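Local coordinates for LPG0439 HIT-related domain-containing protein (Legionella pneumophila subsp. pneumophila, PDB 5L0L), which is of unknown function but belongs to the HIT-like group, many of whose members bind nucleotides, and is here a HIT-related part of a probable membrane protein, at residues Y90-L95 with K187-E192; V39-T44 with A181-F186; H8-G13 with A66-Y71; E121-M126 with I159-T164. All coordinates share one frame; numbering follows the deposited sequence. Where two conformers were deposited one is given.

Contact 1 of 4, residues Y90-L95 with K187-E192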
loop_
_atom_site.group_PDB
_atom_site.type_symbol
_atom_site.label_atom_id
_atom_site.label_comp_id
_atom_site.label_asym_id
_atom_site.label_seq_id
_atom_site.Cartn_x
_atom_site.Cartn_y
_atom_site.Cartn_z
ATOM N N TYR A 90 10.421 5.379 8.725
ATOM C CA TYR A 90 9.568 4.921 9.812
ATOM C C TYR A 90 10.281 3.879 10.683
ATOM O O TYR A 90 10.226 3.930 11.920
ATOM C CB TYR A 90 8.227 4.382 9.274
ATOM C CG TYR A 90 7.359 5.492 8.775
ATOM C CD1 TYR A 90 6.521 6.187 9.650
ATOM C CD2 TYR A 90 7.440 5.915 7.464
ATOM C CE1 TYR A 90 5.734 7.222 9.208
ATOM C CE2 TYR A 90 6.687 6.968 7.010
ATOM C CZ TYR A 90 5.830 7.623 7.872
ATOM O OH TYR A 90 5.076 8.672 7.406
ATOM N N GLU A 91 10.977 2.950 10.030
ATOM C CA GLU A 91 11.741 1.908 10.735
ATOM C C GLU A 91 12.790 2.540 11.665
ATOM O O GLU A 91 12.889 2.148 12.829
ATOM C CB GLU A 91 12.424 0.956 9.726
ATOM C CG GLU A 91 13.044 -0.293 10.339
ATOM C CD GLU A 91 12.035 -1.403 10.635
ATOM O OE1 GLU A 91 12.311 -2.159 11.614
ATOM O OE2 GLU A 91 11.006 -1.563 9.883
ATOM N N LYS A 92 13.533 3.526 11.172
ATOM C CA LYS A 92 14.557 4.214 11.982
ATOM C C LYS A 92 14.009 5.067 13.129
ATOM O O LYS A 92 14.755 5.483 14.013
ATOM C CB LYS A 92 15.366 5.140 11.103
ATOM C CG LYS A 92 16.386 4.456 10.241
ATOM C CD LYS A 92 16.856 5.451 9.217
ATOM C CE LYS A 92 17.823 6.446 9.821
ATOM N NZ LYS A 92 18.266 7.371 8.783
ATOM N N LEU A 93 12.738 5.417 13.045
ATOM C CA LEU A 93 12.002 6.047 14.149
ATOM C C LEU A 93 11.439 5.063 15.173
ATOM O O LEU A 93 10.971 5.490 16.225
ATOM C CB LEU A 93 10.883 6.941 13.615
ATOM C CG LEU A 93 11.321 8.171 12.845
ATOM C CD1 LEU A 93 10.152 8.756 12.083
ATOM C CD2 LEU A 93 11.954 9.204 13.804
ATOM N N GLY A 94 11.529 3.760 14.903
ATOM C CA GLY A 94 11.051 2.732 15.800
ATOM C C GLY A 94 9.594 2.385 15.621
ATOM O O GLY A 94 8.974 1.792 16.534
ATOM N N LEU A 95 9.041 2.718 14.450
ATOM C CA LEU A 95 7.610 2.521 14.184
ATOM C C LEU A 95 7.340 1.328 13.288
ATOM O O LEU A 95 8.177 0.967 12.438
ATOM C CB LEU A 95 7.058 3.772 13.515
ATOM C CG LEU A 95 7.206 5.038 14.383
ATOM C CD1 LEU A 95 6.950 6.292 13.582
ATOM C CD2 LEU A 95 6.264 4.938 15.566
ATOM N N LYS A 187 13.254 14.919 7.456
ATOM C CA LYS A 187 14.337 15.326 6.539
ATOM C C LYS A 187 15.697 14.761 6.964
ATOM O O LYS A 187 16.423 14.210 6.150
ATOM C CB LYS A 187 14.423 16.845 6.430
ATOM C CG LYS A 187 13.283 17.473 5.675
ATOM C CD LYS A 187 13.360 18.975 5.725
ATOM C CE LYS A 187 12.155 19.637 5.071
ATOM N NZ LYS A 187 12.209 21.119 5.182
ATOM N N LEU A 188 16.011 14.873 8.243
ATOM C CA LEU A 188 17.268 14.374 8.759
ATOM C C LEU A 188 17.394 12.861 8.620
ATOM O O LEU A 188 18.429 12.366 8.154
ATOM C CB LEU A 188 17.500 14.817 10.202
ATOM C CG LEU A 188 18.826 14.345 10.814
ATOM C CD1 LEU A 188 20.009 14.842 10.009
ATOM C CD2 LEU A 188 18.927 14.805 12.265
ATOM N N LYS A 189 16.351 12.120 9.008
ATOM C CA LYS A 189 16.424 10.670 8.929
ATOM C C LYS A 189 16.546 10.222 7.462
ATOM O O LYS A 189 17.280 9.296 7.163
ATOM C CB LYS A 189 15.229 9.995 9.618
ATOM C CG LYS A 189 15.189 10.156 11.136
ATOM C CD LYS A 189 16.423 9.647 11.815
ATOM C CE LYS A 189 16.352 9.620 13.342
ATOM N NZ LYS A 189 17.768 9.414 13.783
ATOM N N LEU A 190 15.855 10.897 6.562
ATOM C CA LEU A 190 15.963 10.576 5.144
ATOM C C LEU A 190 17.355 10.885 4.611
ATOM O O LEU A 190 17.962 10.056 3.904
ATOM C CB LEU A 190 14.897 11.322 4.350
ATOM C CG LEU A 190 14.908 11.109 2.830
ATOM C CD1 LEU A 190 14.788 9.651 2.460
ATOM C CD2 LEU A 190 13.818 11.959 2.206
ATOM N N ALA A 191 17.873 12.061 4.978
ATOM C CA ALA A 191 19.208 12.467 4.514
ATOM C C ALA A 191 20.256 11.492 5.045
ATOM O O ALA A 191 21.166 11.102 4.291
ATOM C CB ALA A 191 19.526 13.898 4.904
ATOM N N GLU A 192 20.119 11.067 6.303
ATOM C CA GLU A 192 21.037 10.059 6.862
ATOM C C GLU A 192 20.949 8.746 6.100
ATOM O O GLU A 192 21.966 8.106 5.780
ATOM C CB GLU A 192 20.762 9.817 8.339
ATOM C CG GLU A 192 21.231 10.970 9.213
ATOM C CD GLU A 192 20.731 10.938 10.639
ATOM O OE1 GLU A 192 19.826 10.168 10.982
ATOM O OE2 GLU A 192 21.239 11.732 11.452
#

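Contact 2 of 4, residues V39-T44 with A181-F186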
loop_
_atom_site.group_PDB
_atom_site.type_symbol
_atom_site.label_atom_id
_atom_site.label_comp_id
_atom_site.label_asym_id
_atom_site.label_seq_id
_atom_site.Cartn_x
_atom_site.Cartn_y
_atom_site.Cartn_z
ATOM N N VAL A 39 7.310 13.876 -1.578
ATOM C CA VAL A 39 7.034 13.308 -0.283
ATOM C C VAL A 39 6.740 14.472 0.656
ATOM O O VAL A 39 7.608 15.328 0.876
ATOM C CB VAL A 39 8.221 12.482 0.235
ATOM C CG1 VAL A 39 7.924 11.964 1.628
ATOM C CG2 VAL A 39 8.571 11.354 -0.769
ATOM N N ILE A 40 5.524 14.527 1.214
ATOM C CA ILE A 40 5.134 15.610 2.120
ATOM C C ILE A 40 4.454 15.031 3.357
ATOM O O ILE A 40 3.859 13.947 3.296
ATOM C CB ILE A 40 4.203 16.670 1.428
ATOM C CG1 ILE A 40 2.778 16.143 1.255
ATOM C CG2 ILE A 40 4.765 17.095 0.065
ATOM C CD1 ILE A 40 1.812 17.168 0.701
ATOM N N LEU A 41 4.527 15.732 4.485
ATOM C CA LEU A 41 3.655 15.376 5.607
ATOM C C LEU A 41 2.219 15.773 5.232
ATOM O O LEU A 41 1.992 16.802 4.571
ATOM C CB LEU A 41 4.074 16.035 6.922
ATOM C CG LEU A 41 5.298 15.445 7.586
ATOM C CD1 LEU A 41 5.783 16.414 8.658
ATOM C CD2 LEU A 41 5.002 14.078 8.214
ATOM N N ASN A 42 1.270 14.940 5.621
ATOM C CA ASN A 42 -0.132 15.211 5.329
ATOM C C ASN A 42 -0.564 16.509 6.026
ATOM O O ASN A 42 -0.500 16.576 7.255
ATOM C CB ASN A 42 -0.998 14.034 5.765
ATOM C CG ASN A 42 -2.422 14.163 5.273
ATOM O OD1 ASN A 42 -3.076 15.190 5.510
ATOM N ND2 ASN A 42 -2.922 13.139 4.604
ATOM N N PRO A 43 -0.990 17.534 5.264
ATOM C CA PRO A 43 -1.279 18.821 5.910
ATOM C C PRO A 43 -2.509 18.827 6.799
ATOM O O PRO A 43 -2.612 19.724 7.634
ATOM C CB PRO A 43 -1.512 19.801 4.745
ATOM C CG PRO A 43 -1.495 19.000 3.506
ATOM C CD PRO A 43 -1.027 17.609 3.783
ATOM N N THR A 44 -3.396 17.851 6.640
ATOM C CA THR A 44 -4.655 17.832 7.404
ATOM C C THR A 44 -4.778 16.768 8.482
ATOM O O THR A 44 -5.758 16.788 9.214
ATOM C CB THR A 44 -5.863 17.726 6.457
ATOM O OG1 THR A 44 -5.833 16.485 5.746
ATOM C CG2 THR A 44 -5.852 18.859 5.486
ATOM N N ALA A 181 8.853 20.410 13.920
ATOM C CA ALA A 181 9.720 19.389 14.534
ATOM C C ALA A 181 9.685 18.074 13.727
ATOM O O ALA A 181 10.699 17.459 13.487
ATOM C CB ALA A 181 9.292 19.130 15.972
ATOM N N CYS A 182 8.484 17.639 13.386
ATOM C CA CYS A 182 8.292 16.368 12.664
ATOM C C CYS A 182 8.996 16.414 11.307
ATOM O O CYS A 182 9.726 15.507 10.904
ATOM C CB CYS A 182 6.828 16.112 12.462
ATOM S SG CYS A 182 6.459 14.430 11.948
ATOM N N LEU A 183 8.776 17.532 10.605
ATOM C CA LEU A 183 9.384 17.808 9.284
ATOM C C LEU A 183 10.897 17.743 9.344
ATOM O O LEU A 183 11.533 17.024 8.572
ATOM C CB LEU A 183 8.992 19.202 8.789
ATOM C CG LEU A 183 7.658 19.466 8.103
ATOM C CD1 LEU A 183 7.433 20.947 7.870
ATOM C CD2 LEU A 183 7.568 18.757 6.763
ATOM N N ALA A 184 11.474 18.475 10.290
ATOM C CA ALA A 184 12.932 18.494 10.449
ATOM C C ALA A 184 13.474 17.082 10.676
ATOM O O ALA A 184 14.513 16.722 10.101
ATOM C CB ALA A 184 13.318 19.429 11.603
HETATM N N MSE A 185 12.794 16.269 11.494
HETATM C CA MSE A 185 13.295 14.919 11.773
HETATM C C MSE A 185 13.133 13.997 10.590
HETATM O O MSE A 185 14.015 13.176 10.334
HETATM C CB MSE A 185 12.663 14.348 13.039
HETATM C CG MSE A 185 13.326 13.078 13.539
HETATM SE SE MSE A 185 15.237 13.318 13.964
HETATM C CE MSE A 185 15.127 14.141 15.654
ATOM N N PHE A 186 12.010 14.102 9.860
ATOM C CA PHE A 186 11.857 13.300 8.633
ATOM C C PHE A 186 12.970 13.627 7.632
ATOM O O PHE A 186 13.573 12.716 7.059
ATOM C CB PHE A 186 10.488 13.462 7.998
ATOM C CG PHE A 186 9.484 12.430 8.462
ATOM C CD1 PHE A 186 8.972 12.479 9.743
ATOM C CD2 PHE A 186 9.067 11.405 7.625
ATOM C CE1 PHE A 186 8.059 11.529 10.197
ATOM C CE2 PHE A 186 8.134 10.455 8.067
ATOM C CZ PHE A 186 7.628 10.524 9.351
#

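Contact 3 of 4, residues H8-G13 with A66-Y71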
loop_
_atom_site.group_PDB
_atom_site.type_symbol
_atom_site.label_atom_id
_atom_site.label_comp_id
_atom_site.label_asym_id
_atom_site.label_seq_id
_atom_site.Cartn_x
_atom_site.Cartn_y
_atom_site.Cartn_z
ATOM N N HIS A 8 -11.069 18.162 -17.004
ATOM C CA HIS A 8 -11.200 19.387 -16.218
ATOM C C HIS A 8 -9.875 20.164 -16.102
ATOM O O HIS A 8 -8.800 19.575 -16.061
ATOM C CB HIS A 8 -11.727 19.064 -14.818
ATOM C CG HIS A 8 -12.119 20.276 -14.032
ATOM N ND1 HIS A 8 -11.282 20.870 -13.109
ATOM C CD2 HIS A 8 -13.242 21.029 -14.060
ATOM C CE1 HIS A 8 -11.884 21.924 -12.587
ATOM N NE2 HIS A 8 -13.074 22.041 -13.147
ATOM N N GLU A 9 -9.993 21.489 -16.041
ATOM C CA GLU A 9 -8.866 22.425 -15.972
ATOM C C GLU A 9 -8.775 22.960 -14.533
ATOM O O GLU A 9 -9.712 23.602 -14.056
ATOM C CB GLU A 9 -9.110 23.560 -16.985
ATOM C CG GLU A 9 -8.381 24.882 -16.753
ATOM C CD GLU A 9 -6.962 24.882 -17.288
ATOM O OE1 GLU A 9 -6.181 23.976 -16.902
ATOM O OE2 GLU A 9 -6.631 25.799 -18.081
ATOM N N TYR A 10 -7.665 22.678 -13.844
ATOM C CA TYR A 10 -7.449 23.136 -12.460
ATOM C C TYR A 10 -6.546 24.378 -12.460
ATOM O O TYR A 10 -5.592 24.449 -13.238
ATOM C CB TYR A 10 -6.817 22.008 -11.607
ATOM C CG TYR A 10 -7.631 20.711 -11.584
ATOM C CD1 TYR A 10 -7.467 19.741 -12.587
ATOM C CD2 TYR A 10 -8.584 20.467 -10.577
ATOM C CE1 TYR A 10 -8.218 18.572 -12.581
ATOM C CE2 TYR A 10 -9.338 19.291 -10.562
ATOM C CZ TYR A 10 -9.152 18.354 -11.566
ATOM O OH TYR A 10 -9.887 17.200 -11.566
ATOM N N SER A 11 -6.841 25.355 -11.600
ATOM C CA SER A 11 -5.987 26.560 -11.473
ATOM C C SER A 11 -4.552 26.210 -11.083
ATOM O O SER A 11 -4.341 25.230 -10.368
ATOM C CB SER A 11 -6.537 27.521 -10.415
ATOM O OG SER A 11 -7.792 28.030 -10.804
ATOM N N PRO A 12 -3.564 27.023 -11.515
ATOM C CA PRO A 12 -2.172 26.758 -11.088
ATOM C C PRO A 12 -1.952 26.908 -9.560
ATOM O O PRO A 12 -1.076 26.235 -8.995
ATOM C CB PRO A 12 -1.348 27.779 -11.890
ATOM C CG PRO A 12 -2.307 28.869 -12.255
ATOM C CD PRO A 12 -3.672 28.243 -12.344
ATOM N N GLY A 13 -2.760 27.761 -8.915
ATOM C CA GLY A 13 -2.776 27.906 -7.445
ATOM C C GLY A 13 -3.614 26.896 -6.651
ATOM O O GLY A 13 -3.636 26.944 -5.420
ATOM N N ALA A 66 -0.452 14.656 -15.612
ATOM C CA ALA A 66 -0.510 13.449 -14.766
ATOM C C ALA A 66 -1.767 13.338 -13.889
ATOM O O ALA A 66 -1.786 12.500 -12.945
ATOM C CB ALA A 66 0.742 13.374 -13.908
ATOM N N PHE A 67 -2.802 14.136 -14.177
ATOM C CA PHE A 67 -4.099 14.031 -13.517
ATOM C C PHE A 67 -5.075 13.242 -14.348
ATOM O O PHE A 67 -5.008 13.243 -15.590
ATOM C CB PHE A 67 -4.756 15.396 -13.278
ATOM C CG PHE A 67 -4.006 16.333 -12.373
ATOM C CD1 PHE A 67 -3.079 15.888 -11.421
ATOM C CD2 PHE A 67 -4.275 17.709 -12.442
ATOM C CE1 PHE A 67 -2.425 16.798 -10.596
ATOM C CE2 PHE A 67 -3.620 18.612 -11.626
ATOM C CZ PHE A 67 -2.701 18.153 -10.684
ATOM N N ASN A 68 -5.998 12.555 -13.678
ATOM C CA ASN A 68 -7.191 11.998 -14.332
ATOM C C ASN A 68 -6.895 11.134 -15.559
ATOM O O ASN A 68 -7.441 11.354 -16.649
ATOM C CB ASN A 68 -8.168 13.149 -14.678
ATOM C CG ASN A 68 -8.572 13.966 -13.450
ATOM O OD1 ASN A 68 -8.486 13.503 -12.309
ATOM N ND2 ASN A 68 -9.016 15.176 -13.672
ATOM N N ARG A 69 -6.047 10.135 -15.375
ATOM C CA ARG A 69 -5.716 9.246 -16.463
ATOM C C ARG A 69 -5.194 7.934 -15.912
ATOM O O ARG A 69 -4.769 7.887 -14.732
ATOM C CB ARG A 69 -4.688 9.891 -17.393
ATOM C CG ARG A 69 -3.330 10.214 -16.782
ATOM C CD ARG A 69 -2.294 10.397 -17.894
ATOM N NE ARG A 69 -0.967 10.822 -17.438
ATOM C CZ ARG A 69 -0.005 10.008 -16.994
ATOM N NH1 ARG A 69 -0.210 8.682 -16.883
ATOM N NH2 ARG A 69 1.190 10.518 -16.677
ATOM N N PRO A 70 -5.176 6.894 -16.751
ATOM C CA PRO A 70 -4.448 5.709 -16.358
ATOM C C PRO A 70 -2.967 5.991 -16.150
ATOM O O PRO A 70 -2.362 6.838 -16.863
ATOM C CB PRO A 70 -4.614 4.756 -17.579
ATOM C CG PRO A 70 -5.852 5.235 -18.272
ATOM C CD PRO A 70 -5.814 6.728 -18.089
ATOM N N TYR A 71 -2.384 5.242 -15.224
ATOM C CA TYR A 71 -0.961 5.322 -14.950
ATOM C C TYR A 71 -0.299 4.083 -15.522
ATOM O O TYR A 71 -0.839 2.980 -15.470
ATOM C CB TYR A 71 -0.674 5.516 -13.422
ATOM C CG TYR A 71 -1.273 6.812 -12.966
ATOM C CD1 TYR A 71 -0.724 8.026 -13.365
ATOM C CD2 TYR A 71 -2.438 6.835 -12.221
ATOM C CE1 TYR A 71 -1.321 9.225 -13.028
ATOM C CE2 TYR A 71 -3.027 8.012 -11.863
ATOM C CZ TYR A 71 -2.490 9.204 -12.289
ATOM O OH TYR A 71 -3.115 10.373 -11.942
#

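Contact 4 of 4, residues E121-M126 with I159-T164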
loop_
_atom_site.group_PDB
_atom_site.type_symbol
_atom_site.label_atom_id
_atom_site.label_comp_id
_atom_site.label_asym_id
_atom_site.label_seq_id
_atom_site.Cartn_x
_atom_site.Cartn_y
_atom_site.Cartn_z
ATOM N N GLU A 121 -14.083 17.859 -9.523
ATOM C CA GLU A 121 -13.864 19.300 -9.689
ATOM C C GLU A 121 -12.980 19.830 -8.551
ATOM O O GLU A 121 -12.089 20.645 -8.789
ATOM C CB GLU A 121 -15.200 20.070 -9.681
ATOM C CG GLU A 121 -16.302 19.590 -10.637
ATOM C CD GLU A 121 -16.244 20.230 -12.015
ATOM O OE1 GLU A 121 -16.684 21.396 -12.168
ATOM O OE2 GLU A 121 -15.790 19.547 -12.960
ATOM N N GLU A 122 -13.215 19.328 -7.330
ATOM C CA GLU A 122 -12.474 19.761 -6.120
ATOM C C GLU A 122 -11.096 19.125 -5.990
ATOM O O GLU A 122 -10.198 19.707 -5.393
ATOM C CB GLU A 122 -13.250 19.431 -4.836
ATOM C CG GLU A 122 -14.709 19.881 -4.815
ATOM C CD GLU A 122 -15.680 18.741 -5.090
ATOM O OE1 GLU A 122 -16.238 18.205 -4.098
ATOM O OE2 GLU A 122 -15.875 18.369 -6.283
ATOM N N GLU A 123 -10.932 17.922 -6.534
ATOM C CA GLU A 123 -9.705 17.171 -6.336
ATOM C C GLU A 123 -9.374 16.323 -7.582
ATOM O O GLU A 123 -10.133 15.405 -7.928
ATOM C CB GLU A 123 -9.900 16.293 -5.084
ATOM C CG GLU A 123 -8.718 15.413 -4.715
ATOM C CD GLU A 123 -8.866 14.765 -3.343
ATOM O OE1 GLU A 123 -9.714 15.215 -2.524
ATOM O OE2 GLU A 123 -8.129 13.799 -3.078
ATOM N N PRO A 124 -8.252 16.613 -8.254
ATOM C CA PRO A 124 -7.883 15.718 -9.357
ATOM C C PRO A 124 -7.499 14.348 -8.806
ATOM O O PRO A 124 -7.071 14.249 -7.642
ATOM C CB PRO A 124 -6.670 16.390 -9.982
ATOM C CG PRO A 124 -6.102 17.256 -8.907
ATOM C CD PRO A 124 -7.278 17.706 -8.080
ATOM N N SER A 125 -7.679 13.310 -9.619
ATOM C CA SER A 125 -7.099 12.023 -9.337
ATOM C C SER A 125 -5.610 12.094 -9.695
ATOM O O SER A 125 -5.248 12.442 -10.831
ATOM C CB SER A 125 -7.815 10.920 -10.111
ATOM O OG SER A 125 -7.134 9.679 -10.011
HETATM N N MSE A 126 -4.767 11.805 -8.702
HETATM C CA MSE A 126 -3.315 11.785 -8.847
HETATM C C MSE A 126 -2.827 10.432 -8.432
HETATM O O MSE A 126 -3.456 9.769 -7.579
HETATM C CB MSE A 126 -2.687 12.803 -7.902
HETATM C CG MSE A 126 -3.122 14.218 -8.174
HETATM SE SE MSE A 126 -2.383 15.312 -6.681
HETATM C CE MSE A 126 -4.048 15.421 -5.695
ATOM N N ILE A 159 -9.677 8.198 6.636
ATOM C CA ILE A 159 -10.775 9.156 6.600
ATOM C C ILE A 159 -11.188 9.396 5.155
ATOM O O ILE A 159 -10.474 10.063 4.409
ATOM C CB ILE A 159 -10.500 10.540 7.261
ATOM C CG1 ILE A 159 -9.874 10.442 8.636
ATOM C CG2 ILE A 159 -11.825 11.329 7.378
ATOM C CD1 ILE A 159 -10.636 9.607 9.649
ATOM N N ALA A 160 -12.303 8.821 4.736
ATOM C CA ALA A 160 -12.874 9.091 3.422
ATOM C C ALA A 160 -13.851 10.264 3.552
ATOM O O ALA A 160 -14.555 10.353 4.551
ATOM C CB ALA A 160 -13.605 7.845 2.924
ATOM N N LYS A 161 -13.879 11.165 2.578
ATOM C CA LYS A 161 -14.878 12.263 2.565
ATOM C C LYS A 161 -16.310 11.748 2.496
ATOM O O LYS A 161 -17.202 12.278 3.146
ATOM C CB LYS A 161 -14.635 13.195 1.380
ATOM C CG LYS A 161 -13.425 14.057 1.615
ATOM C CD LYS A 161 -13.096 14.994 0.460
ATOM C CE LYS A 161 -11.693 15.538 0.697
ATOM N NZ LYS A 161 -11.447 16.860 0.066
ATOM N N ASN A 162 -16.508 10.712 1.690
ATOM C CA ASN A 162 -17.797 10.042 1.531
ATOM C C ASN A 162 -17.895 8.871 2.536
ATOM O O ASN A 162 -17.100 7.928 2.508
ATOM C CB ASN A 162 -17.904 9.567 0.079
ATOM C CG ASN A 162 -19.276 9.054 -0.300
ATOM O OD1 ASN A 162 -20.192 8.998 0.522
ATOM N ND2 ASN A 162 -19.424 8.654 -1.571
ATOM N N LYS A 163 -18.873 8.940 3.427
ATOM C CA LYS A 163 -19.119 7.880 4.398
ATOM C C LYS A 163 -20.602 7.512 4.386
ATOM O O LYS A 163 -21.441 8.382 4.186
ATOM C CB LYS A 163 -18.769 8.358 5.795
ATOM C CG LYS A 163 -17.380 8.952 5.954
ATOM C CD LYS A 163 -17.141 9.343 7.400
ATOM C CE LYS A 163 -15.737 9.914 7.657
ATOM N NZ LYS A 163 -15.578 11.256 7.036
ATOM N N THR A 164 -20.920 6.243 4.611
ATOM C CA THR A 164 -22.324 5.825 4.740
ATOM C C THR A 164 -22.792 5.893 6.188
ATOM O O THR A 164 -23.991 5.933 6.448
ATOM C CB THR A 164 -22.575 4.397 4.209
ATOM O OG1 THR A 164 -21.820 3.447 4.972
ATOM C CG2 THR A 164 -22.185 4.286 2.756
#

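Contact 1 of 4, residues Y90-L95 with K187-E192
The carboxylate of E192 and the peptide carbonyl of K189 are the flat groups that meet K92. E192 presents its OE1 to two ammonium groups. E192 OE1 lies 3.6 Å from K189 NZ in its own helix and 3.9 Å from K92 NZ across the contact, a long salt bridge. The K189 carbonyl takes the firmer bond. K92 NZ donates to K189 O at 2.7 Å, with a C=O...N angle of 128° and the donor tilted 15° from the carbonyl plane.

In K92 a bend at chi3 (77°) brings NZ to this carbonyl oxygen. K92 CE passes across K189 CD, 4.0 Å away. K92 NZ also lies 3.5 Å from E192 CB. K92 was modelled in two conformers, and this bonding describes one of them. K92 NZ and K189 NZ are 5.4 Å apart, and the shared carboxylate probably eases their repulsion. L93 adds an apolar touch, its CD2 4.3 Å from K189 CG. It also packs on M185 and F186, one turn earlier in helix 176-194.

Just behind the contact, K189 and L190 lean on V89 of helix 73-92. G94 has positive phi and donates its N to E91 O at 3.0 Å. L95 N reaches back to Y90 O. Together these bonds form a Schellman motif. The arrangement is a surface salt-bridge network that ties the Schellman-capped C-terminal end of helix 73-92 to helix 176-194.

Contact 2 of 4, residues V39-T44 with A181-F186
L41 carries the whole contact from the strand side. Its CB points at helix 176-194. With CG set anti to the carbonyl carbon (chi1 -75°), the isobutyl group extends on to the helix. L41 CG comes within 4.1 Å of L183 CD2. From there the two methyls part. L41 CD1 goes to L183, 3.5 Å from L183 CD2 and 3.6 Å from L183 CG. L41 CD1 also lies 3.9 Å from C182 SG. L183 and C182 were each modelled in two conformers, so these close approaches hold for one of them.

L41 CD2 takes the other direction. L41 CD2 is 4.0 Å from C182 SG. It sits over one face of the F186 ring, with L41 CD2 4.4 Å from F186 CE1. L41 thus bridges three residues of neighbouring helix turns. All four are buried.

This is strand-against-helix packing in an alpha+beta fold, as in HIT-like proteins. Helix 176-194 covers one face of the six-stranded antiparallel sheet, and the short axes of 39-41 and 181-186 run at 151° to each other. F186 reaches the neighbouring strands at I26 and I51. Its ring also meets Y90 of helix 73-92 edge-to-face.

Beyond L41 the strand gives way to an Asx turn. N42 OD1 accepts from T44 N at 2.9 Å and from T44 OG1 at 3.1 Å, both in the carbonyl plane. The N42 backbone O bonds W174 NE1, and C182 packs on W174 as well.

Contact 3 of 4, residues H8-G13 with A66-Y71
Y10, F67 and N68 join two loops: the one that follows strand 3-5 and the one between strand 51-58 and helix 73-92. The rings of Y10 and F67 form an offset edge-to-face pair. F67 turns its edge to a face of Y10, with centroids 5.5 Å apart and planes at 84°. The nearest atoms are Y10 CD1 and F67 CD2, at 3.8 Å. F67 CD2 is also 4.0 Å from Y10 CE1, so one carbon of the phenyl ring meets two of the phenol. Y10 CG stands anti to the carbonyl carbon (chi1 -57°), which directs the ring to F67 and its hydroxyl to N68. On the opposite face of Y10 lies H8, from its own loop. H8 ND1 stands 3.5 Å above the plane of the Y10 ring, over the centre. The phenol is therefore held between an imidazole and a phenyl.

This is a buried junction of three loops, set beside the main antiparallel sheet of the HIT-related domain. The third loop supplies P124, which packs on both Y10 and F67.

The polar end of Y10 is gripped twice. N68 ND2 donates to Y10 OH at 3.0 Å, almost straight (170°). The oxygen lies in the amide plane of N68, and ND2 arrives at the edge of the tyrosine ring, 3.7 Å from Y10 CE1. The same hydroxyl bonds S120 O. N68 is fixed in turn by S125, whose N bonds its OD1 and whose backbone also pairs with that of N68.

Contact 4 of 4, residues E121-M126 with I159-T164
E123 and K161 meet through one salt bridge, OE1 to NZ at 3.5 Å. It is a surface bridge between two loops of the HIT-related domain: the one between strands 115-118 and 128-134, and the one between strand 128-134 and helix 176-194. K161 CE lies 3.8 Å from the same E123 OE1. The backbones stay far apart, with E123 CA and K161 CA 11.4 Å from each other.

Both side chains must therefore stretch. E123 is fully extended, its CG opposite the backbone N (chi1 179°). K161 is extended beyond CG and crosses the glutamate obliquely. E122 OE1 is 6.5 Å from K161 NZ, where it may add a weak attraction. A sulfate, probably from the crystallisation liquor, lies about 4 Å from the E123 side chain.

The second shell sets the two backbones. S120 OG bonds E123 N, and H14 NE2 bonds E122 O. N105 OD1 bonds K161 N. Further along the first loop, M126 O bonds H128 ND1. H128 begins strand 128-134, whose His-Leu-His start recalls the histidine motif of HIT proteins. Around the second loop, A160 packs on M155 of the second subunit and N162 on L154 of that subunit. The loop is also tied to itself: K163 NZ donates to A160 O at 2.8 Å, with a C=O...N angle of 161°.

How the contacts relate
Contacts 1 and 2 share helix 176-194 and touch, their centres 12 Å apart. Contact 1 joins this helix to helix 73-92, and contact 2 joins it to strand 35-41. Both helices lie on one face of the six-stranded sheet. Contacts 3 and 4 also touch, their centres 15 Å apart. They join loops on the other side of the chain's centre, with centres 30 to 32 Å from that of contact 1. Along the chain the segments of contact 2 alternate with those of contact 1 and with those of contact 3. Contact 3 closes before contact 1 opens, and contact 4 falls within the spans of contacts 1 and 2. Segments of contacts 1 and 4 also meet the second subunit.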